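Local structure of diol-dehydratase (Roseburia inulinivorans, 5I2A) at residues H21-M26 with A81-Q86; K188-C193 with T202-L207; L393-A398 with S772-I777; L587-G592 with K641-I646. The protein dehydrates 1,2-propanediol as a B12-independent dehydratase of the glycyl radical enzyme family. All coordinates share one frame; numbering follows the deposited sequence.

Interaction 1 of 4, residues H21-M26 with A81-Q86; sequences HLYAKM and APRGCQ
P82 and R83, the two middle residues of a type II beta turn from A81 to G84, press against H21, L22 and Y23, where helix 14-22 runs out into a loop. The proline ring faces the helix end: its CB lies 3.6 Å from L22 O and 4.1 Å from L22 CD2, and its CG reaches H21 NE2 at 3.8 Å. Proline suits the second position of the turn, since its ring holds phi near the required value and offers leucine an apolar flank. R83 continues the contact past L22, its CD 4.0 Å from L22 CB. In the conformer described, one of two, CD also stands over the centre of the Y23 ring, 3.6 Å from the centroid, as a CH-pi contact. A bend at chi3 (69°) turns NE toward the CE2–CZ side of the ring; the guanidinium's close approach to the phenol carbons is doubtful. Y341 adds a cation-pi partner to the arginine.

Further out, G84 N closes the turn on A81 O, while D325 OD1 and N327 ND2 hold the backbone N and O of R83, which fixes where its side chain starts. Water 1 ties the turn to the helix end and its loop: it accepts from R83 NH1 at 2.8 Å, lying at the edge of the guanidinium, and donates to L22 O (2.8 Å) and K25 O (2.6 Å).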
loop_
_atom_site.group_PDB
_atom_site.type_symbol
_atom_site.label_atom_id
_atom_site.label_comp_id
_atom_site.label_asym_id
_atom_site.label_seq_id
_atom_site.Cartn_x
_atom_site.Cartn_y
_atom_site.Cartn_z
ATOM N N HIS A 21 -44.322 -10.878 7.198
ATOM C CA HIS A 21 -43.255 -11.619 7.852
ATOM C C HIS A 21 -42.006 -10.741 8.066
ATOM O O HIS A 21 -41.396 -10.795 9.128
ATOM C CB HIS A 21 -42.895 -12.866 7.055
ATOM C CG HIS A 21 -41.824 -13.696 7.692
ATOM N ND1 HIS A 21 -42.004 -14.353 8.890
ATOM C CD2 HIS A 21 -40.548 -13.952 7.309
ATOM C CE1 HIS A 21 -40.894 -14.997 9.208
ATOM N NE2 HIS A 21 -39.994 -14.768 8.268
ATOM N N LEU A 22 -41.637 -9.927 7.078
ATOM C CA LEU A 22 -40.474 -9.036 7.245
ATOM C C LEU A 22 -40.623 -8.180 8.482
ATOM O O LEU A 22 -39.661 -7.931 9.187
ATOM C CB LEU A 22 -40.275 -8.100 6.036
ATOM C CG LEU A 22 -39.847 -8.715 4.706
ATOM C CD1 LEU A 22 -39.343 -7.615 3.755
ATOM C CD2 LEU A 22 -38.784 -9.796 4.901
ATOM N N TYR A 23 -41.843 -7.734 8.745
ATOM C CA TYR A 23 -42.041 -6.727 9.773
ATOM C C TYR A 23 -42.627 -7.266 11.088
ATOM O O TYR A 23 -42.961 -6.491 11.962
ATOM C CB TYR A 23 -42.932 -5.607 9.220
ATOM C CG TYR A 23 -42.215 -4.707 8.220
ATOM C CD1 TYR A 23 -42.135 -5.043 6.868
ATOM C CD2 TYR A 23 -41.607 -3.528 8.636
ATOM C CE1 TYR A 23 -41.462 -4.212 5.952
ATOM C CE2 TYR A 23 -40.941 -2.703 7.735
ATOM C CZ TYR A 23 -40.870 -3.046 6.401
ATOM O OH TYR A 23 -40.202 -2.209 5.523
ATOM N N ALA A 24 -42.707 -8.584 11.235
ATOM C CA ALA A 24 -43.320 -9.180 12.424
ATOM C C ALA A 24 -42.546 -8.831 13.691
ATOM O O ALA A 24 -43.139 -8.688 14.756
ATOM C CB ALA A 24 -43.434 -10.691 12.267
ATOM N N LYS A 25 -41.228 -8.673 13.568
ATOM C CA LYS A 25 -40.388 -8.278 14.699
ATOM C C LYS A 25 -39.444 -7.123 14.341
ATOM O O LYS A 25 -39.243 -6.824 13.166
ATOM C CB LYS A 25 -39.557 -9.465 15.196
ATOM C CG LYS A 25 -40.361 -10.671 15.651
ATOM C CD LYS A 25 -39.426 -11.851 15.955
ATOM C CE LYS A 25 -40.181 -13.066 16.487
ATOM N NZ LYS A 25 -39.272 -14.233 16.712
ATOM N N MET A 26 -38.896 -6.482 15.371
ATOM C CA MET A 26 -37.820 -5.499 15.239
ATOM C C MET A 26 -36.659 -6.007 14.406
ATOM O O MET A 26 -36.313 -7.180 14.492
ATOM C CB MET A 26 -37.247 -5.129 16.608
ATOM C CG MET A 26 -37.924 -4.036 17.327
ATOM S SD MET A 26 -36.750 -3.424 18.533
ATOM C CE MET A 26 -35.714 -2.445 17.484
ATOM N N ALA A 81 -32.839 -13.035 11.404
ATOM C CA ALA A 81 -33.936 -12.097 11.632
ATOM C C ALA A 81 -34.210 -11.270 10.382
ATOM O O ALA A 81 -33.307 -10.644 9.856
ATOM C CB ALA A 81 -33.632 -11.191 12.798
ATOM N N PRO A 82 -35.465 -11.263 9.905
ATOM C CA PRO A 82 -35.813 -10.410 8.764
ATOM C C PRO A 82 -35.519 -8.936 9.050
ATOM O O PRO A 82 -35.708 -8.488 10.177
ATOM C CB PRO A 82 -37.313 -10.650 8.583
ATOM C CG PRO A 82 -37.565 -12.019 9.239
ATOM C CD PRO A 82 -36.621 -12.027 10.410
ATOM N N ARG A 83 -35.032 -8.220 8.038
ATOM C CA ARG A 83 -34.665 -6.803 8.168
ATOM C C ARG A 83 -33.571 -6.572 9.208
ATOM O O ARG A 83 -33.398 -5.462 9.696
ATOM C CB ARG A 83 -35.889 -5.946 8.497
ATOM C CG ARG A 83 -36.947 -5.980 7.387
ATOM C CD ARG A 83 -38.142 -5.108 7.704
ATOM N NE ARG A 83 -37.829 -3.688 7.679
ATOM C CZ ARG A 83 -37.950 -2.872 8.723
ATOM N NH1 ARG A 83 -38.388 -3.336 9.894
ATOM N NH2 ARG A 83 -37.649 -1.580 8.585
ATOM N N GLY A 84 -32.836 -7.628 9.535
ATOM C CA GLY A 84 -31.748 -7.531 10.478
ATOM C C GLY A 84 -30.487 -7.065 9.769
ATOM O O GLY A 84 -30.514 -6.776 8.571
ATOM N N CYS A 85 -29.385 -6.970 10.505
ATOM C CA CYS A 85 -28.110 -6.684 9.865
ATOM C C CYS A 85 -26.967 -7.442 10.518
ATOM O O CYS A 85 -27.009 -7.767 11.709
ATOM C CB CYS A 85 -27.815 -5.180 9.885
ATOM S SG CYS A 85 -27.468 -4.508 11.538
ATOM N N GLN A 86 -25.962 -7.742 9.710
ATOM C CA GLN A 86 -24.656 -8.150 10.212
ATOM C C GLN A 86 -23.871 -6.901 10.593
ATOM O O GLN A 86 -24.372 -5.789 10.422
ATOM C CB GLN A 86 -23.902 -8.960 9.163
ATOM C CG GLN A 86 -24.590 -10.277 8.764
ATOM C CD GLN A 86 -24.629 -11.306 9.893
ATOM O OE1 GLN A 86 -23.899 -11.194 10.874
ATOM N NE2 GLN A 86 -25.489 -12.319 9.748
HETATM O O HOH W 1 -38.554 -5.911 10.860
HETATM O O HOH W 2 -38.735 -0.105 6.247
HETATM O O HOH W 3 -36.867 -9.123 12.505
#

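Interaction 2 of 4, residues K188-C193 with T202-L207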
loop_
_atom_site.group_PDB
_atom_site.type_symbol
_atom_site.label_atom_id
_atom_site.label_comp_id
_atom_site.label_asym_id
_atom_site.label_seq_id
_atom_site.Cartn_x
_atom_site.Cartn_y
_atom_site.Cartn_z
ATOM N N LYS A 188 -8.128 -15.741 -18.627
ATOM C CA LYS A 188 -7.595 -15.251 -19.882
ATOM C C LYS A 188 -6.668 -14.043 -19.658
ATOM O O LYS A 188 -5.643 -13.917 -20.328
ATOM C CB LYS A 188 -8.699 -14.882 -20.856
ATOM C CG LYS A 188 -8.190 -14.757 -22.285
ATOM C CD LYS A 188 -8.528 -16.012 -23.094
ATOM C CE LYS A 188 -7.565 -16.239 -24.260
ATOM N NZ LYS A 188 -6.409 -17.112 -23.904
ATOM N N GLU A 189 -7.007 -13.167 -18.715
ATOM C CA GLU A 189 -6.127 -12.027 -18.433
ATOM C C GLU A 189 -4.826 -12.497 -17.767
ATOM O O GLU A 189 -3.756 -11.945 -18.016
ATOM C CB GLU A 189 -6.829 -10.996 -17.552
ATOM C CG GLU A 189 -5.970 -9.791 -17.233
ATOM C CD GLU A 189 -5.609 -8.994 -18.477
ATOM O OE1 GLU A 189 -6.425 -8.962 -19.421
ATOM O OE2 GLU A 189 -4.513 -8.412 -18.512
ATOM N N MET A 190 -4.923 -13.530 -16.934
ATOM C CA MET A 190 -3.740 -14.114 -16.303
ATOM C C MET A 190 -2.678 -14.535 -17.324
ATOM O O MET A 190 -1.475 -14.437 -17.062
ATOM C CB MET A 190 -4.138 -15.313 -15.458
ATOM C CG MET A 190 -4.806 -14.943 -14.150
ATOM S SD MET A 190 -5.228 -16.434 -13.236
ATOM C CE MET A 190 -5.596 -15.744 -11.620
ATOM N N GLU A 191 -3.137 -14.985 -18.491
ATOM C CA GLU A 191 -2.247 -15.406 -19.567
ATOM C C GLU A 191 -1.414 -14.261 -20.133
ATOM O O GLU A 191 -0.356 -14.498 -20.703
ATOM C CB GLU A 191 -3.049 -16.069 -20.692
ATOM C CG GLU A 191 -3.510 -17.465 -20.332
ATOM C CD GLU A 191 -4.546 -18.033 -21.298
ATOM O OE1 GLU A 191 -5.325 -18.913 -20.876
ATOM O OE2 GLU A 191 -4.585 -17.608 -22.470
ATOM N N ASN A 192 -1.886 -13.027 -19.977
ATOM C CA ASN A 192 -1.109 -11.869 -20.395
ATOM C C ASN A 192 -0.002 -11.483 -19.398
ATOM O O ASN A 192 0.806 -10.608 -19.686
ATOM C CB ASN A 192 -2.017 -10.655 -20.612
ATOM C CG ASN A 192 -3.005 -10.850 -21.747
ATOM O OD1 ASN A 192 -2.717 -11.524 -22.735
ATOM N ND2 ASN A 192 -4.184 -10.248 -21.610
ATOM N N CYS A 193 0.014 -12.111 -18.225
ATOM C CA CYS A 193 1.001 -11.785 -17.192
ATOM C C CYS A 193 2.186 -12.750 -17.218
ATOM O O CYS A 193 2.000 -13.966 -17.263
ATOM C CB CYS A 193 0.355 -11.812 -15.802
ATOM S SG CYS A 193 -1.170 -10.862 -15.687
ATOM N N THR A 202 1.390 -8.265 -7.709
ATOM C CA THR A 202 0.185 -7.606 -7.242
ATOM C C THR A 202 -0.990 -7.851 -8.189
ATOM O O THR A 202 -2.117 -8.040 -7.742
ATOM C CB THR A 202 0.408 -6.089 -7.083
ATOM O OG1 THR A 202 0.992 -5.568 -8.287
ATOM C CG2 THR A 202 1.341 -5.801 -5.876
ATOM N N LYS A 203 -0.728 -7.844 -9.494
ATOM C CA LYS A 203 -1.781 -8.115 -10.466
ATOM C C LYS A 203 -2.306 -9.533 -10.278
ATOM O O LYS A 203 -3.518 -9.755 -10.211
ATOM C CB LYS A 203 -1.290 -7.917 -11.912
ATOM C CG LYS A 203 -2.320 -8.316 -12.978
ATOM C CD LYS A 203 -2.047 -7.667 -14.345
ATOM C CE LYS A 203 -3.209 -7.921 -15.324
ATOM N NZ LYS A 203 -2.963 -7.371 -16.700
ATOM N N MET A 204 -1.396 -10.494 -10.183
ATOM C CA MET A 204 -1.805 -11.891 -10.100
ATOM C C MET A 204 -2.476 -12.178 -8.772
ATOM O O MET A 204 -3.418 -12.944 -8.732
ATOM C CB MET A 204 -0.620 -12.833 -10.312
ATOM C CG MET A 204 -0.162 -12.918 -11.769
ATOM S SD MET A 204 -1.437 -13.648 -12.843
ATOM C CE MET A 204 -1.810 -15.098 -11.884
ATOM N N CYS A 205 -2.015 -11.553 -7.688
ATOM C CA CYS A 205 -2.707 -11.721 -6.413
ATOM C C CYS A 205 -4.175 -11.243 -6.518
ATOM O O CYS A 205 -5.082 -11.905 -6.031
ATOM C CB CYS A 205 -1.992 -10.973 -5.289
ATOM S SG CYS A 205 -2.636 -11.333 -3.627
ATOM N N PHE A 206 -4.390 -10.089 -7.138
ATOM C CA PHE A 206 -5.738 -9.541 -7.305
ATOM C C PHE A 206 -6.601 -10.468 -8.162
ATOM O O PHE A 206 -7.733 -10.770 -7.804
ATOM C CB PHE A 206 -5.677 -8.143 -7.925
ATOM C CG PHE A 206 -7.017 -7.573 -8.269
ATOM C CD1 PHE A 206 -7.901 -7.185 -7.275
ATOM C CD2 PHE A 206 -7.402 -7.429 -9.594
ATOM C CE1 PHE A 206 -9.149 -6.664 -7.599
ATOM C CE2 PHE A 206 -8.640 -6.901 -9.921
ATOM C CZ PHE A 206 -9.517 -6.525 -8.922
ATOM N N LEU A 207 -6.049 -10.932 -9.282
ATOM C CA LEU A 207 -6.773 -11.853 -10.158
ATOM C C LEU A 207 -7.102 -13.173 -9.432
ATOM O O LEU A 207 -8.208 -13.673 -9.563
ATOM C CB LEU A 207 -5.982 -12.116 -11.449
ATOM C CG LEU A 207 -5.778 -10.889 -12.361
ATOM C CD1 LEU A 207 -4.987 -11.214 -13.621
ATOM C CD2 LEU A 207 -7.118 -10.257 -12.741
#
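E189 and K203 supply the charged part of the contact, a salt bridge in which K203 NZ donates to E189 OE2 at 2.6 Å. The lysine nitrogen comes to the anti side of that oxygen, 20° out of the carboxylate plane, and the two side chains cross at about a right angle. The glutamate bends at chi2 (64°), whereas the lysine is extended beyond CG, a long reach that suits it to span between helices. NZ has a second acceptor in K536 O, and the other carboxylate oxygen, E189 OE1, receives a weak bond from N192 ND2 at 3.4 Å. An alanine at E189 would probably leave the K203 ammonium without its carboxylate mate, held by K536 O but freer to swing, and would open a gap beside L207 CD1.

The elements joined are successive helices, 171-190 and 200-233, which form a helical hairpin whose facing segments run in broadly opposite directions. The first helix passes into a type I beta turn from M190 to C193, and this turn brings the cysteine round to face the second helix.

Apolar contacts fill the rest. M190, extended beyond CG, slides past L207 in the opposite direction, its CE 3.7 Å from L207 CB. M204 instead folds at chi2 and chi3, bringing CE to 3.8 Å from M190 CG; its SD lies 3.9 Å from C193 CB. Flexible thioethers suit this place, one stretched and one folded. C193 SG rests on the aliphatic part of K203, 3.6 Å from CD. Beyond the hairpin, Y140 and Y516 of the second subunit pack on C205 and T202.

Interaction 3 of 4, residues L393-A398 with S772-I777; sequences LLMRAA and SFISLI
I774 and F773 make the tight part of this contact, closing on A398 and L394 from the helix opposite. A398 CB lies 3.6 Å from F773 CD2, and an alanine suits this place because a single methyl lets the large ring come right up to the other helix. Next to it, I774 reaches across with its longer branch: chi2 of -63° sets CD1 at 3.9 Å from L394 CB and 4.1 Å from A398 CB. The same methyl lies 3.6 Å from L394 O, whose hydrogen bond from A398 N is already made although the neighbour is apolar.

Both helices belong to beta-alpha-beta crossovers of one five-stranded sheet: helix 391-402, of the pyruvate formate lyase-like region, links the parallel neighbours 380-385 and 409-412, and helix 766-781, of the glycine radical region, links 756-759 and 787-792. The axes of the two segments cross at 104° and approach to 10.3 Å, so few residues of each can meet. Towards the sheet, F790 meets the F773 ring edge-to-face, and I383 and V385 lie against L394.

The other flank is looser. M395 points its CB away from the partner helix, and its chain folds back only far enough to bring SD within 4.5 Å of I774 CG1; the side chain also packs on E767 and L770. S772 and S775, on the outer side of helix 766-781, are open to solvent.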
loop_
_atom_site.group_PDB
_atom_site.type_symbol
_atom_site.label_atom_id
_atom_site.label_comp_id
_atom_site.label_asym_id
_atom_site.label_seq_id
_atom_site.Cartn_x
_atom_site.Cartn_y
_atom_site.Cartn_z
ATOM N N LEU A 393 -46.013 5.096 -20.305
ATOM C CA LEU A 393 -45.153 4.802 -19.168
ATOM C C LEU A 393 -45.174 5.991 -18.212
ATOM O O LEU A 393 -45.248 5.803 -17.005
ATOM C CB LEU A 393 -43.715 4.472 -19.613
ATOM C CG LEU A 393 -42.790 4.000 -18.480
ATOM C CD1 LEU A 393 -43.236 2.656 -17.904
ATOM C CD2 LEU A 393 -41.325 3.944 -18.955
ATOM N N LEU A 394 -45.138 7.208 -18.754
ATOM C CA LEU A 394 -45.178 8.412 -17.922
ATOM C C LEU A 394 -46.473 8.488 -17.129
ATOM O O LEU A 394 -46.460 8.840 -15.950
ATOM C CB LEU A 394 -45.020 9.682 -18.761
ATOM C CG LEU A 394 -43.666 9.909 -19.453
ATOM C CD1 LEU A 394 -43.652 11.244 -20.175
ATOM C CD2 LEU A 394 -42.492 9.813 -18.468
ATOM N N MET A 395 -47.594 8.163 -17.775
ATOM C CA MET A 395 -48.879 8.188 -17.083
ATOM C C MET A 395 -48.952 7.099 -16.003
ATOM O O MET A 395 -49.477 7.328 -14.920
ATOM C CB MET A 395 -50.029 8.047 -18.083
ATOM C CG MET A 395 -50.200 9.288 -18.959
ATOM S SD MET A 395 -50.876 10.710 -18.042
ATOM C CE MET A 395 -52.578 10.198 -17.872
ATOM N N ARG A 396 -48.407 5.925 -16.294
ATOM C CA ARG A 396 -48.362 4.861 -15.304
ATOM C C ARG A 396 -47.488 5.251 -14.101
ATOM O O ARG A 396 -47.796 4.916 -12.958
ATOM C CB ARG A 396 -47.837 3.577 -15.937
ATOM C CG ARG A 396 -47.837 2.404 -15.014
ATOM C CD ARG A 396 -49.232 1.803 -14.889
ATOM N NE ARG A 396 -49.217 0.625 -14.032
ATOM C CZ ARG A 396 -49.447 0.652 -12.722
ATOM N NH1 ARG A 396 -49.716 1.807 -12.119
ATOM N NH2 ARG A 396 -49.417 -0.475 -12.016
ATOM N N ALA A 397 -46.391 5.953 -14.367
ATOM C CA ALA A 397 -45.534 6.459 -13.296
ATOM C C ALA A 397 -46.316 7.455 -12.434
ATOM O O ALA A 397 -46.273 7.402 -11.208
ATOM C CB ALA A 397 -44.274 7.111 -13.871
ATOM N N ALA A 398 -47.039 8.350 -13.102
ATOM C CA ALA A 398 -47.823 9.373 -12.421
ATOM C C ALA A 398 -48.893 8.725 -11.537
ATOM O O ALA A 398 -49.147 9.181 -10.430
ATOM C CB ALA A 398 -48.455 10.330 -13.436
ATOM N N SER A 772 -51.589 17.226 -16.070
ATOM C CA SER A 772 -50.965 18.481 -15.669
ATOM C C SER A 772 -49.760 18.226 -14.745
ATOM O O SER A 772 -48.825 19.017 -14.730
ATOM C CB SER A 772 -51.975 19.420 -15.001
ATOM O OG SER A 772 -52.785 18.720 -14.102
ATOM N N PHE A 773 -49.783 17.116 -14.009
ATOM C CA PHE A 773 -48.618 16.653 -13.248
ATOM C C PHE A 773 -47.414 16.458 -14.182
ATOM O O PHE A 773 -46.348 17.040 -13.959
ATOM C CB PHE A 773 -48.955 15.355 -12.512
ATOM C CG PHE A 773 -47.777 14.673 -11.852
ATOM C CD1 PHE A 773 -47.280 15.124 -10.645
ATOM C CD2 PHE A 773 -47.207 13.543 -12.421
ATOM C CE1 PHE A 773 -46.219 14.469 -10.019
ATOM C CE2 PHE A 773 -46.152 12.881 -11.807
ATOM C CZ PHE A 773 -45.656 13.348 -10.597
ATOM N N ILE A 774 -47.601 15.677 -15.242
ATOM C CA ILE A 774 -46.537 15.448 -16.228
ATOM C C ILE A 774 -46.042 16.770 -16.847
ATOM O O ILE A 774 -44.839 16.967 -17.032
ATOM C CB ILE A 774 -47.002 14.491 -17.351
ATOM C CG1 ILE A 774 -47.330 13.101 -16.796
ATOM C CG2 ILE A 774 -45.971 14.407 -18.478
ATOM C CD1 ILE A 774 -46.161 12.395 -16.185
ATOM N N SER A 775 -46.966 17.678 -17.152
ATOM C CA SER A 775 -46.606 18.978 -17.715
ATOM C C SER A 775 -45.802 19.838 -16.756
ATOM O O SER A 775 -44.951 20.610 -17.179
ATOM C CB SER A 775 -47.861 19.750 -18.141
ATOM O OG SER A 775 -48.460 19.123 -19.252
ATOM N N LEU A 776 -46.108 19.741 -15.470
ATOM C CA LEU A 776 -45.324 20.437 -14.457
ATOM C C LEU A 776 -43.867 19.994 -14.525
ATOM O O LEU A 776 -42.963 20.828 -14.594
ATOM C CB LEU A 776 -45.886 20.178 -13.060
ATOM C CG LEU A 776 -45.148 20.827 -11.891
ATOM C CD1 LEU A 776 -45.278 22.340 -11.946
ATOM C CD2 LEU A 776 -45.673 20.294 -10.559
ATOM N N ILE A 777 -43.657 18.680 -14.522
ATOM C CA ILE A 777 -42.318 18.099 -14.610
ATOM C C ILE A 777 -41.599 18.516 -15.899
ATOM O O ILE A 777 -40.459 18.958 -15.862
ATOM C CB ILE A 777 -42.370 16.564 -14.538
ATOM C CG1 ILE A 777 -42.932 16.109 -13.187
ATOM C CG2 ILE A 777 -40.971 15.962 -14.755
ATOM C CD1 ILE A 777 -43.228 14.606 -13.119
#

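Interaction 4 of 4, residues L587-G592 with K641-I646; sequences LEMNYG and KRYEEI
The Schellman motif that ends helix 580-588 brings M589, Y591 and G592 against Y643 of helix 637-651. Y643 CB sits 3.5 Å from Y591 O and 3.9 Å from G592 N, so the tyrosine packs on the backbone of the turn. Its ring then runs obliquely across M589, with CE2 3.8 Å from M589 CB, while the phenol OH bonds to K585 NZ back in the helix being capped. A tyrosine fits because its ring offers carbon to M589 while its hydroxyl still finds a polar partner. An alanine at Y643 would keep CB against the turn but would probably open a gap beside M589 and leave K585 without its hydroxyl mate.

Y591 makes the second contact with the edge of its ring, CE1 lying 4.3 Å from I646 CG2. Its OH bonds to T709 O, and H647 stacks on the ring, so the ring is held both by its hydroxyl and by stacking. G592 has positive phi (75°), easy for glycine, and a CB there would crowd Y643 CB.

The termination itself rests on two backbone bonds, Y591 N to A586 O and N590 N to L587 O at 3.1 Å. N590 takes the positive phi of the C-prime position (52°), which asparagine tolerates better than most residues, and its side chain bonds to G594 O and A715 N. This left-handed residue with its paired capping bonds is the signature of a Schellman helix end.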
loop_
_atom_site.group_PDB
_atom_site.type_symbol
_atom_site.label_atom_id
_atom_site.label_comp_id
_atom_site.label_asym_id
_atom_site.label_seq_id
_atom_site.Cartn_x
_atom_site.Cartn_y
_atom_site.Cartn_z
ATOM N N LEU A 587 -29.259 37.584 15.239
ATOM C CA LEU A 587 -29.001 36.177 14.946
ATOM C C LEU A 587 -28.503 35.439 16.188
ATOM O O LEU A 587 -28.982 34.346 16.505
ATOM C CB LEU A 587 -27.991 36.040 13.794
ATOM C CG LEU A 587 -28.481 36.566 12.434
ATOM C CD1 LEU A 587 -27.353 36.552 11.413
ATOM C CD2 LEU A 587 -29.668 35.762 11.903
ATOM N N GLU A 588 -27.557 36.044 16.902
ATOM C CA GLU A 588 -27.032 35.442 18.116
ATOM C C GLU A 588 -28.140 35.163 19.123
ATOM O O GLU A 588 -28.115 34.144 19.804
ATOM C CB GLU A 588 -25.971 36.346 18.748
ATOM C CG GLU A 588 -24.682 36.449 17.948
ATOM C CD GLU A 588 -23.736 37.514 18.490
ATOM O OE1 GLU A 588 -24.175 38.329 19.327
ATOM O OE2 GLU A 588 -22.557 37.529 18.083
ATOM N N MET A 589 -29.119 36.063 19.189
ATOM C CA MET A 589 -30.223 35.965 20.142
ATOM C C MET A 589 -31.488 35.302 19.567
ATOM O O MET A 589 -32.581 35.425 20.141
ATOM C CB MET A 589 -30.573 37.365 20.668
ATOM C CG MET A 589 -29.456 38.041 21.440
ATOM S SD MET A 589 -29.032 37.083 22.898
ATOM C CE MET A 589 -30.629 36.823 23.633
ATOM N N ASN A 590 -31.340 34.597 18.446
ATOM C CA ASN A 590 -32.460 33.884 17.825
ATOM C C ASN A 590 -33.678 34.787 17.612
ATOM O O ASN A 590 -34.811 34.383 17.847
ATOM C CB ASN A 590 -32.856 32.670 18.668
ATOM C CG ASN A 590 -33.695 31.668 17.895
ATOM O OD1 ASN A 590 -33.609 31.587 16.671
ATOM N ND2 ASN A 590 -34.515 30.896 18.611
ATOM N N TYR A 591 -33.414 36.018 17.180
ATOM C CA TYR A 591 -34.455 36.990 16.884
ATOM C C TYR A 591 -35.348 37.287 18.109
ATOM O O TYR A 591 -36.492 37.699 17.964
ATOM C CB TYR A 591 -35.313 36.494 15.721
ATOM C CG TYR A 591 -34.617 36.449 14.371
ATOM C CD1 TYR A 591 -34.315 37.616 13.684
ATOM C CD2 TYR A 591 -34.302 35.243 13.767
ATOM C CE1 TYR A 591 -33.699 37.585 12.447
ATOM C CE2 TYR A 591 -33.690 35.199 12.513
ATOM C CZ TYR A 591 -33.390 36.373 11.861
ATOM O OH TYR A 591 -32.784 36.353 10.621
ATOM N N GLY A 592 -34.817 37.064 19.304
ATOM C CA GLY A 592 -35.578 37.245 20.527
ATOM C C GLY A 592 -36.601 36.150 20.795
ATOM O O GLY A 592 -37.470 36.317 21.633
ATOM N N LYS A 641 -38.301 43.748 21.301
ATOM C CA LYS A 641 -39.212 44.355 20.336
ATOM C C LYS A 641 -38.530 44.581 18.997
ATOM O O LYS A 641 -39.115 44.339 17.944
ATOM C CB LYS A 641 -39.743 45.692 20.869
ATOM C CG LYS A 641 -41.054 46.129 20.250
ATOM C CD LYS A 641 -42.007 44.954 20.177
ATOM C CE LYS A 641 -43.364 45.349 19.621
ATOM N NZ LYS A 641 -44.346 44.238 19.797
ATOM N N ARG A 642 -37.289 45.057 19.059
ATOM C CA ARG A 642 -36.512 45.358 17.868
ATOM C C ARG A 642 -36.143 44.077 17.108
ATOM O O ARG A 642 -36.205 44.043 15.885
ATOM C CB ARG A 642 -35.259 46.151 18.245
ATOM C CG ARG A 642 -34.324 46.462 17.086
ATOM C CD ARG A 642 -35.037 47.096 15.908
ATOM N NE ARG A 642 -34.084 47.568 14.906
ATOM C CZ ARG A 642 -34.406 47.942 13.674
ATOM N NH1 ARG A 642 -35.665 47.888 13.277
ATOM N NH2 ARG A 642 -33.465 48.360 12.832
ATOM N N TYR A 643 -35.780 43.023 17.828
ATOM C CA TYR A 643 -35.437 41.770 17.168
ATOM C C TYR A 643 -36.655 41.213 16.451
ATOM O O TYR A 643 -36.547 40.686 15.347
ATOM C CB TYR A 643 -34.882 40.748 18.163
ATOM C CG TYR A 643 -33.528 41.147 18.687
ATOM C CD1 TYR A 643 -32.799 42.139 18.054
ATOM C CD2 TYR A 643 -32.982 40.546 19.810
ATOM C CE1 TYR A 643 -31.577 42.524 18.514
ATOM C CE2 TYR A 643 -31.738 40.931 20.284
ATOM C CZ TYR A 643 -31.051 41.921 19.622
ATOM O OH TYR A 643 -29.837 42.336 20.069
ATOM N N GLU A 644 -37.814 41.367 17.073
ATOM C CA GLU A 644 -39.063 40.927 16.478
ATOM C C GLU A 644 -39.369 41.662 15.169
ATOM O O GLU A 644 -39.710 41.034 14.174
ATOM C CB GLU A 644 -40.209 41.113 17.472
ATOM C CG GLU A 644 -41.543 40.559 17.007
ATOM C CD GLU A 644 -42.600 40.597 18.104
ATOM O OE1 GLU A 644 -43.025 39.515 18.561
ATOM O OE2 GLU A 644 -43.006 41.708 18.507
ATOM N N GLU A 645 -39.251 42.984 15.152
ATOM C CA GLU A 645 -39.580 43.699 13.923
ATOM C C GLU A 645 -38.529 43.446 12.849
ATOM O O GLU A 645 -38.838 43.474 11.662
ATOM C CB GLU A 645 -39.749 45.200 14.168
ATOM C CG GLU A 645 -38.536 45.926 14.656
ATOM C CD GLU A 645 -38.826 47.395 14.938
ATOM O OE1 GLU A 645 -38.501 48.247 14.080
ATOM O OE2 GLU A 645 -39.385 47.692 16.021
ATOM N N ILE A 646 -37.293 43.193 13.267
ATOM C CA ILE A 646 -36.258 42.773 12.331
ATOM C C ILE A 646 -36.657 41.444 11.678
ATOM O O ILE A 646 -36.610 41.307 10.463
ATOM C CB ILE A 646 -34.894 42.647 13.022
ATOM C CG1 ILE A 646 -34.312 44.042 13.288
ATOM C CG2 ILE A 646 -33.933 41.827 12.162
ATOM C CD1 ILE A 646 -32.983 44.025 14.007
#

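How the interactions relate
The four contacts share no helix or loop and none touches another. Interaction 3 is the buried one, joining segments within two helices beside a sheet, and purely apolar. Interactions 1, 2 and 4 each sit where a helix runs out. Interaction 2 lies at the surface near the second subunit, and there a salt bridge joins the apolar packing. Interactions 1 and 4 are partly buried: 1 adds ordered water between a helix end with its following loop and a beta turn, whereas 4 sets side chains against a turn's backbone. Interaction 3 joins segments hundreds of residues apart, and interaction 4 is nested within that span. Interactions 2 and 4 lie on opposite sides of the chain's centre.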